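Local coordinates for metastasis-associated protein MTA1 (Homo sapiens, PDB 6G16), which acts as a scaffold subunit of the NuRD chromatin-remodelling and deacetylase complex and, through this C-terminal region, probably recruits an RBBP-type histone chaperone, at residues L17-L29 / I42-R54. Residues are numbered along the deposited sequence; the frame is centred on the assembly and turned at random.
Sequences LTRIARRLCREIL and INSAAIKAECTAR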
loop_
_atom_site.group_PDB
_atom_site.type_symbol
_atom_site.label_atom_id
_atom_site.label_comp_id
_atom_site.label_asym_id
_atom_site.label_seq_id
_atom_site.Cartn_x
_atom_site.Cartn_y
_atom_site.Cartn_z
ATOM N N LEU B 17 -8.047 -23.579 -16.438
ATOM C CA LEU B 17 -8.996 -23.438 -17.543
ATOM C C LEU B 17 -9.496 -21.986 -17.679
ATOM O O LEU B 17 -9.624 -21.451 -18.795
ATOM C CB LEU B 17 -10.166 -24.427 -17.387
ATOM C CG LEU B 17 -11.081 -24.731 -18.599
ATOM C CD1 LEU B 17 -11.989 -23.571 -19.001
ATOM C CD2 LEU B 17 -10.299 -25.218 -19.814
ATOM N N THR B 18 -9.783 -21.338 -16.555
ATOM C CA THR B 18 -10.245 -19.960 -16.639
ATOM C C THR B 18 -9.118 -19.077 -17.167
ATOM O O THR B 18 -9.375 -18.201 -17.992
ATOM C CB THR B 18 -10.819 -19.442 -15.318
ATOM O OG1 THR B 18 -11.775 -20.391 -14.816
ATOM C CG2 THR B 18 -11.548 -18.099 -15.541
ATOM N N ARG B 19 -7.879 -19.343 -16.742
ATOM C CA ARG B 19 -6.729 -18.586 -17.227
ATOM C C ARG B 19 -6.582 -18.647 -18.744
ATOM O O ARG B 19 -6.376 -17.612 -19.397
ATOM C CB ARG B 19 -5.432 -19.058 -16.587
ATOM C CG ARG B 19 -5.339 -18.805 -15.107
ATOM C CD ARG B 19 -3.884 -18.794 -14.636
ATOM N NE ARG B 19 -3.815 -18.532 -13.201
ATOM C CZ ARG B 19 -4.135 -19.410 -12.247
ATOM N NH1 ARG B 19 -4.524 -20.657 -12.563
ATOM N NH2 ARG B 19 -4.071 -19.049 -10.957
ATOM N N ILE B 20 -6.680 -19.847 -19.307
ATOM C CA ILE B 20 -6.593 -20.000 -20.774
ATOM C C ILE B 20 -7.831 -19.469 -21.489
ATOM O O ILE B 20 -7.727 -18.946 -22.599
ATOM C CB ILE B 20 -6.255 -21.446 -21.224
ATOM C CG1 ILE B 20 -7.367 -22.443 -20.823
ATOM C CG2 ILE B 20 -4.852 -21.827 -20.706
ATOM C CD1 ILE B 20 -6.875 -23.829 -20.371
ATOM N N ALA B 21 -8.991 -19.571 -20.856
ATOM C CA ALA B 21 -10.187 -18.975 -21.425
ATOM C C ALA B 21 -10.035 -17.453 -21.602
ATOM O O ALA B 21 -10.488 -16.888 -22.600
ATOM C CB ALA B 21 -11.399 -19.284 -20.558
ATOM N N ARG B 22 -9.423 -16.807 -20.614
ATOM C CA ARG B 22 -9.215 -15.362 -20.644
ATOM C C ARG B 22 -8.364 -14.974 -21.851
ATOM O O ARG B 22 -8.592 -13.924 -22.463
ATOM C CB ARG B 22 -8.551 -14.874 -19.345
ATOM C CG ARG B 22 -9.447 -14.942 -18.121
ATOM C CD ARG B 22 -8.859 -14.257 -16.904
ATOM N NE ARG B 22 -7.487 -14.676 -16.655
ATOM C CZ ARG B 22 -6.980 -15.075 -15.488
ATOM N NH1 ARG B 22 -7.707 -15.133 -14.383
ATOM N NH2 ARG B 22 -5.690 -15.400 -15.430
ATOM N N ARG B 23 -7.384 -15.817 -22.192
ATOM C CA ARG B 23 -6.522 -15.544 -23.353
ATOM C C ARG B 23 -7.255 -15.864 -24.648
ATOM O O ARG B 23 -7.353 -15.011 -25.527
ATOM C CB ARG B 23 -5.183 -16.266 -23.245
ATOM C CG ARG B 23 -4.242 -15.583 -22.256
ATOM C CD ARG B 23 -2.805 -16.066 -22.386
ATOM N NE ARG B 23 -1.864 -15.377 -21.488
ATOM C CZ ARG B 23 -1.198 -14.247 -21.758
ATOM N NH1 ARG B 23 -1.356 -13.611 -22.915
ATOM N NH2 ARG B 23 -0.360 -13.739 -20.854
ATOM N N LEU B 24 -7.825 -17.059 -24.740
ATOM C CA LEU B 24 -8.646 -17.439 -25.900
ATOM C C LEU B 24 -9.740 -16.460 -26.283
ATOM O O LEU B 24 -9.936 -16.201 -27.470
ATOM C CB LEU B 24 -9.326 -18.788 -25.655
ATOM C CG LEU B 24 -8.526 -20.045 -26.017
ATOM C CD1 LEU B 24 -9.514 -21.205 -26.203
ATOM C CD2 LEU B 24 -7.663 -19.853 -27.284
ATOM N N CYS B 25 -10.450 -15.947 -25.282
ATOM C CA CYS B 25 -11.594 -15.082 -25.501
ATOM C C CYS B 25 -11.253 -13.619 -25.190
ATOM O O CYS B 25 -12.118 -12.795 -24.839
ATOM C CB CYS B 25 -12.764 -15.591 -24.674
ATOM S SG CYS B 25 -13.058 -17.359 -24.971
ATOM N N ARG B 26 -9.976 -13.296 -25.372
ATOM C CA ARG B 26 -9.489 -11.922 -25.319
ATOM C C ARG B 26 -10.454 -10.896 -25.926
ATOM O O ARG B 26 -10.661 -9.849 -25.352
ATOM C CB ARG B 26 -8.117 -11.853 -26.015
ATOM C CG ARG B 26 -7.471 -10.475 -26.024
ATOM C CD ARG B 26 -5.990 -10.525 -26.389
ATOM N NE ARG B 26 -5.219 -11.380 -25.476
ATOM C CZ ARG B 26 -4.791 -11.031 -24.256
ATOM N NH1 ARG B 26 -5.038 -9.816 -23.759
ATOM N NH2 ARG B 26 -4.093 -11.899 -23.517
ATOM N N GLU B 27 -11.034 -11.198 -27.078
ATOM C CA GLU B 27 -11.864 -10.215 -27.803
ATOM C C GLU B 27 -13.227 -9.987 -27.150
ATOM O O GLU B 27 -13.846 -8.936 -27.346
ATOM C CB GLU B 27 -12.063 -10.618 -29.281
ATOM C CG GLU B 27 -10.805 -10.972 -30.081
ATOM C CD GLU B 27 -9.653 -9.990 -29.920
ATOM O OE1 GLU B 27 -9.921 -8.780 -29.648
ATOM O OE2 GLU B 27 -8.480 -10.445 -30.079
ATOM N N ILE B 28 -13.699 -10.983 -26.400
ATOM C CA ILE B 28 -14.948 -10.877 -25.650
ATOM C C ILE B 28 -14.730 -10.255 -24.264
ATOM O O ILE B 28 -15.414 -9.316 -23.877
ATOM C CB ILE B 28 -15.603 -12.247 -25.483
ATOM C CG1 ILE B 28 -16.025 -12.756 -26.876
ATOM C CG2 ILE B 28 -16.827 -12.141 -24.560
ATOM C CD1 ILE B 28 -16.733 -14.108 -26.897
ATOM N N LEU B 29 -13.776 -10.797 -23.526
ATOM C CA LEU B 29 -13.435 -10.306 -22.201
ATOM C C LEU B 29 -12.921 -8.872 -22.197
ATOM O O LEU B 29 -13.338 -8.085 -21.379
ATOM C CB LEU B 29 -12.384 -11.227 -21.578
ATOM C CG LEU B 29 -11.765 -10.812 -20.257
ATOM C CD1 LEU B 29 -12.820 -10.606 -19.178
ATOM C CD2 LEU B 29 -10.771 -11.884 -19.860
ATOM N N ILE B 42 -19.019 -8.718 -16.255
ATOM C CA ILE B 42 -18.337 -9.331 -17.372
ATOM C C ILE B 42 -19.259 -10.393 -17.981
ATOM O O ILE B 42 -19.880 -11.168 -17.266
ATOM C CB ILE B 42 -17.009 -9.958 -16.887
ATOM C CG1 ILE B 42 -16.049 -8.834 -16.536
ATOM C CG2 ILE B 42 -16.403 -10.898 -17.940
ATOM C CD1 ILE B 42 -14.822 -9.281 -15.788
ATOM N N ASN B 43 -19.290 -10.465 -19.301
ATOM C CA ASN B 43 -20.063 -11.485 -20.014
ATOM C C ASN B 43 -19.477 -12.907 -19.925
ATOM O O ASN B 43 -19.011 -13.479 -20.911
ATOM C CB ASN B 43 -20.201 -11.047 -21.462
ATOM C CG ASN B 43 -21.389 -11.669 -22.168
ATOM O OD1 ASN B 43 -21.936 -12.720 -21.756
ATOM N ND2 ASN B 43 -21.794 -11.017 -23.274
ATOM N N SER B 44 -19.545 -13.489 -18.733
ATOM C CA SER B 44 -18.996 -14.831 -18.507
ATOM C C SER B 44 -19.661 -15.921 -19.365
ATOM O O SER B 44 -19.006 -16.851 -19.830
ATOM C CB SER B 44 -19.081 -15.205 -17.016
ATOM O OG SER B 44 -20.347 -15.728 -16.672
ATOM N N ALA B 45 -20.965 -15.822 -19.559
ATOM C CA ALA B 45 -21.670 -16.797 -20.412
ATOM C C ALA B 45 -21.016 -16.879 -21.798
ATOM O O ALA B 45 -20.493 -17.944 -22.198
ATOM C CB ALA B 45 -23.159 -16.443 -20.531
ATOM N N ALA B 46 -20.993 -15.732 -22.483
ATOM C CA ALA B 46 -20.323 -15.626 -23.782
ATOM C C ALA B 46 -18.896 -16.210 -23.768
ATOM O O ALA B 46 -18.535 -16.968 -24.672
ATOM C CB ALA B 46 -20.310 -14.182 -24.242
ATOM N N ILE B 47 -18.117 -15.878 -22.735
ATOM C CA ILE B 47 -16.730 -16.359 -22.599
ATOM C C ILE B 47 -16.689 -17.875 -22.498
ATOM O O ILE B 47 -15.882 -18.495 -23.192
ATOM C CB ILE B 47 -15.999 -15.714 -21.391
ATOM C CG1 ILE B 47 -15.790 -14.214 -21.649
ATOM C CG2 ILE B 47 -14.649 -16.393 -21.113
ATOM C CD1 ILE B 47 -15.359 -13.427 -20.417
ATOM N N LYS B 48 -17.550 -18.447 -21.648
ATOM C CA LYS B 48 -17.583 -19.909 -21.418
ATOM C C LYS B 48 -17.975 -20.665 -22.702
ATOM O O LYS B 48 -17.396 -21.702 -23.048
ATOM C CB LYS B 48 -18.557 -20.258 -20.289
ATOM C CG LYS B 48 -18.003 -19.930 -18.912
ATOM C CD LYS B 48 -19.058 -20.005 -17.822
ATOM C CE LYS B 48 -18.625 -19.222 -16.595
ATOM N NZ LYS B 48 -19.653 -19.318 -15.525
ATOM N N ALA B 49 -18.954 -20.117 -23.409
ATOM C CA ALA B 49 -19.386 -20.690 -24.663
ATOM C C ALA B 49 -18.231 -20.724 -25.636
ATOM O O ALA B 49 -17.810 -21.807 -26.066
ATOM C CB ALA B 49 -20.543 -19.887 -25.237
ATOM N N GLU B 50 -17.684 -19.546 -25.947
ATOM C CA GLU B 50 -16.630 -19.456 -26.965
ATOM C C GLU B 50 -15.346 -20.190 -26.559
ATOM O O GLU B 50 -14.589 -20.624 -27.414
ATOM C CB GLU B 50 -16.314 -18.013 -27.324
ATOM C CG GLU B 50 -15.772 -17.865 -28.749
ATOM C CD GLU B 50 -14.814 -16.689 -28.941
ATOM O OE1 GLU B 50 -14.278 -16.113 -27.946
ATOM O OE2 GLU B 50 -14.563 -16.355 -30.121
ATOM N N CYS B 51 -15.105 -20.329 -25.261
ATOM C CA CYS B 51 -13.979 -21.128 -24.789
ATOM C C CYS B 51 -14.207 -22.621 -25.066
ATOM O O CYS B 51 -13.308 -23.304 -25.627
ATOM C CB CYS B 51 -13.742 -20.915 -23.306
ATOM S SG CYS B 51 -12.292 -21.837 -22.684
ATOM N N THR B 52 -15.386 -23.124 -24.669
ATOM C CA THR B 52 -15.737 -24.546 -24.908
ATOM C C THR B 52 -15.745 -24.877 -26.419
ATOM O O THR B 52 -15.333 -25.976 -26.826
ATOM C CB THR B 52 -17.061 -24.983 -24.230
ATOM O OG1 THR B 52 -18.150 -24.183 -24.701
ATOM C CG2 THR B 52 -16.963 -24.861 -22.704
ATOM N N ALA B 53 -16.162 -23.908 -27.242
ATOM C CA ALA B 53 -16.154 -24.067 -28.709
ATOM C C ALA B 53 -14.734 -24.087 -29.320
ATOM O O ALA B 53 -14.409 -24.969 -30.123
ATOM C CB ALA B 53 -16.983 -22.971 -29.358
ATOM N N ARG B 54 -13.892 -23.141 -28.921
ATOM C CA ARG B 54 -12.516 -23.029 -29.444
ATOM C C ARG B 54 -11.436 -23.798 -28.627
ATOM O O ARG B 54 -10.226 -23.510 -28.758
ATOM C CB ARG B 54 -12.114 -21.547 -29.523
ATOM C CG ARG B 54 -12.938 -20.709 -30.479
ATOM C CD ARG B 54 -12.685 -19.222 -30.230
ATOM N NE ARG B 54 -11.274 -18.830 -30.376
ATOM C CZ ARG B 54 -10.821 -17.571 -30.376
ATOM N NH1 ARG B 54 -11.660 -16.543 -30.237
ATOM N NH2 ARG B 54 -9.508 -17.337 -30.518
#
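Ala21, Cys25 and Cys51 meet where helix 17-24 crosses helix 44-53 almost at a right angle (92°), the axes 9.4 Å apart. With Leu29 and Ile47 they form the buried, closely packed part of the contact. Ala21 CB rests 3.4 Å from Cys51 SG, and Leu17 CD1, one turn earlier, flanks the same sulfur. Cys51 SG is thrown anti to its own backbone N (chi1 -177°), which lays the sulfur over the small alanine. Cys25, where the chain passes into helix 26-29, has its SG 4.0 Å from Cys51 CB. Farther along, Ile28 and Ile47 lie alongside each other, pointing opposite ways, with Ile28 CG2 3.7 Å from Ile47 CG1, while Ile47 CD1 reaches Leu29 CB and Leu29 CD1 meets Ile42 CG2. The looser side is polar and more exposed, above all at Arg54. Glu50 OE1 comes against Ile28 CD1, with Cys25 SG 3.4 Å from OE1. Arg54 NH1 approaches Glu50 OE2 from above the carboxylate plane in a 2.9 Å salt bridge, OE2 lying in the guanidinium plane. Leu24 O lies over one guanidinium face, toward its rim, and Leu24 CD1 packs on Arg54 O. Replacing Glu50 by alanine would probably leave Arg54 without its carboxylate mate and uncover Ile28 CD1. Apolar and sulfur contacts thus hold the helices together, with charge kept to the margin and to Arg22 and Arg23, which salt-bridge acidic side chains of the partner protein chain.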